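Solute-binding periplasmic protein of iron/siderophore ABC transporter (Yersinia pestis, PDB 6B2Y) probably binds a chelated metal, most likely an iron-siderophore complex, in the periplasm and delivers it to its ABC transporter for uptake. Local coordinates at residues A[123-137]-A[148-162]. Sequence-based numbering, arbitrary orientation.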
loop_
_atom_site.group_PDB
_atom_site.type_symbol
_atom_site.label_atom_id
_atom_site.label_comp_id
_atom_site.label_asym_id
_atom_site.label_seq_id
_atom_site.Cartn_x
_atom_site.Cartn_y
_atom_site.Cartn_z
ATOM N N GLU A 123 -4.854 -17.696 19.441
ATOM C CA GLU A 123 -3.499 -18.229 19.308
ATOM C C GLU A 123 -3.561 -19.473 18.449
ATOM O O GLU A 123 -3.109 -19.501 17.320
ATOM C CB GLU A 123 -2.925 -18.647 20.694
ATOM C CG GLU A 123 -2.628 -17.517 21.674
ATOM C CD GLU A 123 -3.890 -16.922 22.251
ATOM O OE1 GLU A 123 -4.030 -16.814 23.490
ATOM O OE2 GLU A 123 -4.762 -16.585 21.443
ATOM N N LYS A 124 -4.076 -20.512 19.094
ATOM C CA LYS A 124 -4.651 -21.689 18.483
ATOM C C LYS A 124 -6.171 -21.658 18.530
ATOM O O LYS A 124 -6.816 -22.557 17.999
ATOM C CB LYS A 124 -4.146 -22.944 19.192
ATOM C CG LYS A 124 -2.713 -22.830 19.676
ATOM C CD LYS A 124 -1.741 -22.881 18.509
ATOM C CE LYS A 124 -0.338 -23.279 18.954
ATOM N NZ LYS A 124 0.264 -24.296 18.039
ATOM N N VAL A 125 -6.757 -20.621 19.148
ATOM C CA VAL A 125 -8.215 -20.484 19.302
ATOM C C VAL A 125 -8.813 -20.015 17.988
ATOM O O VAL A 125 -9.347 -18.906 17.879
ATOM C CB VAL A 125 -8.561 -19.516 20.459
ATOM C CG1 VAL A 125 -10.062 -19.356 20.634
ATOM C CG2 VAL A 125 -7.936 -19.997 21.768
ATOM N N LEU A 126 -8.734 -20.839 16.965
ATOM C CA LEU A 126 -9.438 -20.469 15.742
ATOM C C LEU A 126 -10.692 -21.334 15.557
ATOM O O LEU A 126 -10.948 -21.993 14.556
ATOM C CB LEU A 126 -8.536 -20.473 14.537
ATOM C CG LEU A 126 -7.365 -19.473 14.618
ATOM C CD1 LEU A 126 -7.747 -18.158 15.229
ATOM C CD2 LEU A 126 -6.222 -20.049 15.404
ATOM N N THR A 127 -11.458 -21.253 16.646
ATOM C CA THR A 127 -12.881 -21.514 16.753
ATOM C C THR A 127 -13.712 -20.427 16.089
ATOM O O THR A 127 -14.922 -20.327 16.355
ATOM C CB THR A 127 -13.246 -21.606 18.234
ATOM O OG1 THR A 127 -13.372 -20.280 18.763
ATOM C CG2 THR A 127 -12.139 -22.314 19.004
ATOM N N LEU A 128 -13.089 -19.597 15.250
ATOM C CA LEU A 128 -13.789 -18.536 14.541
ATOM C C LEU A 128 -14.603 -19.062 13.375
ATOM O O LEU A 128 -15.348 -18.287 12.769
ATOM C CB LEU A 128 -12.815 -17.473 14.016
ATOM C CG LEU A 128 -12.006 -16.650 15.021
ATOM C CD1 LEU A 128 -12.910 -16.109 16.111
ATOM C CD2 LEU A 128 -10.916 -17.466 15.606
ATOM N N ASN A 129 -14.483 -20.346 13.060
ATOM C CA ASN A 129 -15.184 -20.964 11.941
ATOM C C ASN A 129 -14.981 -20.200 10.633
ATOM O O ASN A 129 -15.960 -19.827 9.969
ATOM C CB ASN A 129 -16.667 -21.101 12.252
ATOM C CG ASN A 129 -16.922 -21.982 13.440
ATOM O OD1 ASN A 129 -16.273 -23.016 13.603
ATOM N ND2 ASN A 129 -17.857 -21.576 14.292
ATOM N N PRO A 130 -13.739 -19.937 10.232
ATOM C CA PRO A 130 -13.525 -19.189 8.992
ATOM C C PRO A 130 -13.835 -20.041 7.767
ATOM O O PRO A 130 -13.573 -21.247 7.748
ATOM C CB PRO A 130 -12.040 -18.814 9.062
ATOM C CG PRO A 130 -11.423 -19.927 9.820
ATOM C CD PRO A 130 -12.463 -20.393 10.818
ATOM N N ASP A 131 -14.434 -19.396 6.753
ATOM C CA ASP A 131 -14.679 -20.021 5.454
ATOM C C ASP A 131 -13.445 -19.959 4.559
ATOM O O ASP A 131 -13.293 -20.786 3.654
ATOM C CB ASP A 131 -15.831 -19.317 4.716
ATOM C CG ASP A 131 -17.180 -19.487 5.392
ATOM O OD1 ASP A 131 -17.416 -20.545 6.012
ATOM O OD2 ASP A 131 -18.015 -18.560 5.283
ATOM N N ILE A 132 -12.577 -18.977 4.785
ATOM C CA ILE A 132 -11.437 -18.703 3.920
ATOM C C ILE A 132 -10.500 -17.766 4.671
ATOM O O ILE A 132 -10.944 -16.981 5.522
ATOM C CB ILE A 132 -11.905 -18.088 2.585
ATOM C CG1 ILE A 132 -10.789 -18.118 1.542
ATOM C CG2 ILE A 132 -12.440 -16.665 2.793
ATOM C CD1 ILE A 132 -11.292 -17.915 0.133
ATOM N N ALA A 133 -9.202 -17.844 4.376
ATOM C CA ALA A 133 -8.205 -16.931 4.920
ATOM C C ALA A 133 -7.340 -16.398 3.783
ATOM O O ALA A 133 -7.057 -17.121 2.826
ATOM C CB ALA A 133 -7.326 -17.625 5.972
ATOM N N ILE A 134 -6.933 -15.136 3.879
ATOM C CA ILE A 134 -6.162 -14.485 2.818
ATOM C C ILE A 134 -4.820 -14.056 3.391
ATOM O O ILE A 134 -4.771 -13.481 4.486
ATOM C CB ILE A 134 -6.914 -13.270 2.239
ATOM C CG1 ILE A 134 -8.342 -13.662 1.831
ATOM C CG2 ILE A 134 -6.156 -12.694 1.069
ATOM C CD1 ILE A 134 -9.253 -12.476 1.600
ATOM N N PHE A 135 -3.736 -14.347 2.665
ATOM C CA PHE A 135 -2.398 -13.886 3.018
ATOM C C PHE A 135 -1.722 -13.272 1.806
ATOM O O PHE A 135 -2.176 -13.422 0.671
ATOM C CB PHE A 135 -1.506 -15.021 3.535
ATOM C CG PHE A 135 -1.935 -15.581 4.850
ATOM C CD1 PHE A 135 -2.984 -16.485 4.921
ATOM C CD2 PHE A 135 -1.266 -15.234 6.011
ATOM C CE1 PHE A 135 -3.371 -17.016 6.132
ATOM C CE2 PHE A 135 -1.650 -15.769 7.216
ATOM C CZ PHE A 135 -2.696 -16.657 7.277
ATOM N N GLY A 136 -0.591 -12.614 2.050
ATOM C CA GLY A 136 0.244 -12.100 0.982
ATOM C C GLY A 136 1.402 -13.044 0.713
ATOM O O GLY A 136 1.801 -13.810 1.586
ATOM N N LEU A 137 1.906 -13.015 -0.524
ATOM C CA LEU A 137 3.127 -13.740 -0.850
ATOM C C LEU A 137 4.269 -13.246 0.026
ATOM O O LEU A 137 4.312 -12.077 0.424
ATOM C CB LEU A 137 3.501 -13.538 -2.314
ATOM C CG LEU A 137 2.690 -14.193 -3.413
ATOM C CD1 LEU A 137 3.383 -13.905 -4.736
ATOM C CD2 LEU A 137 2.573 -15.679 -3.172
ATOM N N LEU A 148 0.588 -19.311 11.200
ATOM C CA LEU A 148 -0.851 -19.440 11.036
ATOM C C LEU A 148 -1.222 -20.139 9.735
ATOM O O LEU A 148 -2.229 -20.840 9.685
ATOM C CB LEU A 148 -1.510 -18.064 11.108
ATOM C CG LEU A 148 -3.039 -18.037 11.056
ATOM C CD1 LEU A 148 -3.644 -18.940 12.119
ATOM C CD2 LEU A 148 -3.543 -16.629 11.230
ATOM N N VAL A 149 -0.441 -19.985 8.672
ATOM C CA VAL A 149 -0.788 -20.680 7.433
ATOM C C VAL A 149 -0.773 -22.191 7.646
ATOM O O VAL A 149 -1.709 -22.902 7.267
ATOM C CB VAL A 149 0.163 -20.258 6.303
ATOM C CG1 VAL A 149 -0.148 -21.044 5.052
ATOM C CG2 VAL A 149 0.039 -18.758 6.074
ATOM N N LYS A 150 0.287 -22.693 8.273
ATOM C CA LYS A 150 0.432 -24.126 8.505
ATOM C C LYS A 150 -0.730 -24.681 9.333
ATOM O O LYS A 150 -1.263 -25.760 9.041
ATOM C CB LYS A 150 1.779 -24.343 9.186
ATOM C CG LYS A 150 2.120 -25.792 9.498
ATOM C CD LYS A 150 3.398 -25.767 10.297
ATOM C CE LYS A 150 4.088 -27.058 10.319
ATOM N NZ LYS A 150 3.123 -28.166 10.753
ATOM N N GLN A 151 -1.152 -23.935 10.355
ATOM C CA GLN A 151 -2.252 -24.384 11.201
ATOM C C GLN A 151 -3.551 -24.482 10.396
ATOM O O GLN A 151 -4.258 -25.492 10.451
ATOM C CB GLN A 151 -2.394 -23.437 12.398
ATOM C CG GLN A 151 -3.667 -23.571 13.215
ATOM C CD GLN A 151 -3.505 -22.981 14.606
ATOM O OE1 GLN A 151 -3.029 -23.646 15.524
ATOM N NE2 GLN A 151 -3.881 -21.720 14.761
ATOM N N LEU A 152 -3.863 -23.446 9.609
ATOM C CA LEU A 152 -5.094 -23.445 8.831
ATOM C C LEU A 152 -5.127 -24.586 7.817
ATOM O O LEU A 152 -6.180 -25.205 7.606
ATOM C CB LEU A 152 -5.251 -22.095 8.124
ATOM C CG LEU A 152 -5.632 -20.875 8.954
ATOM C CD1 LEU A 152 -5.167 -19.559 8.321
ATOM C CD2 LEU A 152 -7.115 -20.835 9.261
ATOM N N GLU A 153 -4.006 -24.838 7.134
ATOM C CA GLU A 153 -3.980 -25.836 6.067
ATOM C C GLU A 153 -4.327 -27.224 6.595
ATOM O O GLU A 153 -5.082 -27.971 5.958
ATOM C CB GLU A 153 -2.609 -25.835 5.386
ATOM C CG GLU A 153 -2.404 -24.648 4.454
ATOM C CD GLU A 153 -1.209 -24.817 3.540
ATOM O OE1 GLU A 153 -1.409 -25.123 2.345
ATOM O OE2 GLU A 153 -0.068 -24.651 4.018
ATOM N N LYS A 154 -3.805 -27.585 7.768
ATOM C CA LYS A 154 -4.105 -28.900 8.325
ATOM C C LYS A 154 -5.520 -28.964 8.890
ATOM O O LYS A 154 -6.108 -30.051 8.947
ATOM C CB LYS A 154 -3.074 -29.286 9.385
ATOM C CG LYS A 154 -1.895 -30.060 8.807
ATOM C CD LYS A 154 -0.762 -30.257 9.812
ATOM C CE LYS A 154 -0.979 -31.471 10.708
ATOM N NZ LYS A 154 0.136 -31.615 11.703
ATOM N N ALA A 155 -6.079 -27.825 9.305
ATOM C CA ALA A 155 -7.466 -27.757 9.758
ATOM C C ALA A 155 -8.466 -27.681 8.612
ATOM O O ALA A 155 -9.673 -27.581 8.867
ATOM C CB ALA A 155 -7.661 -26.554 10.683
ATOM N N GLY A 156 -7.997 -27.699 7.365
ATOM C CA GLY A 156 -8.875 -27.759 6.211
ATOM C C GLY A 156 -9.458 -26.443 5.743
ATOM O O GLY A 156 -10.294 -26.453 4.832
ATOM N N VAL A 157 -9.062 -25.321 6.332
ATOM C CA VAL A 157 -9.587 -24.018 5.909
ATOM C C VAL A 157 -8.825 -23.563 4.667
ATOM O O VAL A 157 -7.582 -23.602 4.666
ATOM C CB VAL A 157 -9.467 -22.995 7.035
ATOM C CG1 VAL A 157 -9.759 -21.583 6.528
ATOM C CG2 VAL A 157 -10.415 -23.339 8.174
ATOM N N PRO A 158 -9.512 -23.137 3.606
ATOM C CA PRO A 158 -8.803 -22.720 2.387
ATOM C C PRO A 158 -8.015 -21.440 2.624
ATOM O O PRO A 158 -8.529 -20.485 3.203
ATOM C CB PRO A 158 -9.933 -22.502 1.370
ATOM C CG PRO A 158 -11.192 -23.013 2.030
ATOM C CD PRO A 158 -10.969 -22.959 3.489
ATOM N N VAL A 159 -6.769 -21.423 2.152
ATOM C CA VAL A 159 -5.890 -20.262 2.255
ATOM C C VAL A 159 -5.559 -19.789 0.843
ATOM O O VAL A 159 -5.157 -20.595 -0.007
ATOM C CB VAL A 159 -4.602 -20.596 3.031
ATOM C CG1 VAL A 159 -3.642 -19.429 3.003
ATOM C CG2 VAL A 159 -4.920 -21.024 4.467
ATOM N N VAL A 160 -5.724 -18.493 0.592
ATOM C CA VAL A 160 -5.492 -17.910 -0.731
ATOM C C VAL A 160 -4.435 -16.818 -0.591
ATOM O O VAL A 160 -4.572 -15.936 0.266
ATOM C CB VAL A 160 -6.791 -17.331 -1.322
ATOM C CG1 VAL A 160 -6.490 -16.449 -2.530
ATOM C CG2 VAL A 160 -7.768 -18.448 -1.673
ATOM N N PHE A 161 -3.397 -16.869 -1.442
ATOM C CA PHE A 161 -2.333 -15.865 -1.454
ATOM C C PHE A 161 -2.569 -14.828 -2.542
ATOM O O PHE A 161 -2.920 -15.174 -3.671
ATOM C CB PHE A 161 -0.959 -16.506 -1.660
ATOM C CG PHE A 161 -0.490 -17.289 -0.478
ATOM C CD1 PHE A 161 0.209 -16.665 0.552
ATOM C CD2 PHE A 161 -0.788 -18.638 -0.364
ATOM C CE1 PHE A 161 0.616 -17.388 1.661
ATOM C CE2 PHE A 161 -0.380 -19.364 0.751
ATOM C CZ PHE A 161 0.320 -18.735 1.755
ATOM N N VAL A 162 -2.368 -13.556 -2.188
ATOM C CA VAL A 162 -2.398 -12.429 -3.117
ATOM C C VAL A 162 -1.037 -11.744 -3.079
ATOM O O VAL A 162 -0.183 -12.068 -2.258
ATOM C CB VAL A 162 -3.515 -11.422 -2.788
ATOM C CG1 VAL A 162 -4.887 -12.060 -2.961
ATOM C CG2 VAL A 162 -3.314 -10.854 -1.350
#
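A right-handed beta-alpha-beta crossover joins strand 132-136 to strand 159-162 through helix 148-154, with Phe135 touching both. Five backbone hydrogen bonds zip the parallel strands, from Ala133 N to Pro158 O (3.0 Å) through to Leu137 N to Val162 O (2.9 Å). Phe135, the residue most covered across the contact, presents a broad apolar ring that suits the interface between sheet and helix. With CG anti to the carbonyl carbon (chi1 -67°) the side chain reaches the helix, and chi2 79° turns one ring face to Val149, whose CG2 sits 3.5 Å from the ring centroid in a CH-pi contact. Leu152 CD1 meets the ring edge in its plane, 3.8 Å from Phe135 CE1, and Val159 CG1 approaches obliquely, 3.6 Å from Phe135 CD1. Ala133 is small enough to let Leu152 CD1 come within 3.7 Å of its CB. On the other sheet face, Ile132 CD1 meets Val160 CG2 and Ile134 CG2 meets Val162 CG2; helix 168-182 packs on Ile134, Val160 and Val162. Gly156, lacking a side chain, easily adopts the positive phi that ends the helix in a Schellman motif. Strand 132-136 lies between 58-60 and the outermost strand, 159-162, consistent with the Rossmann-like lobe of chelatase-clan periplasmic binding proteins.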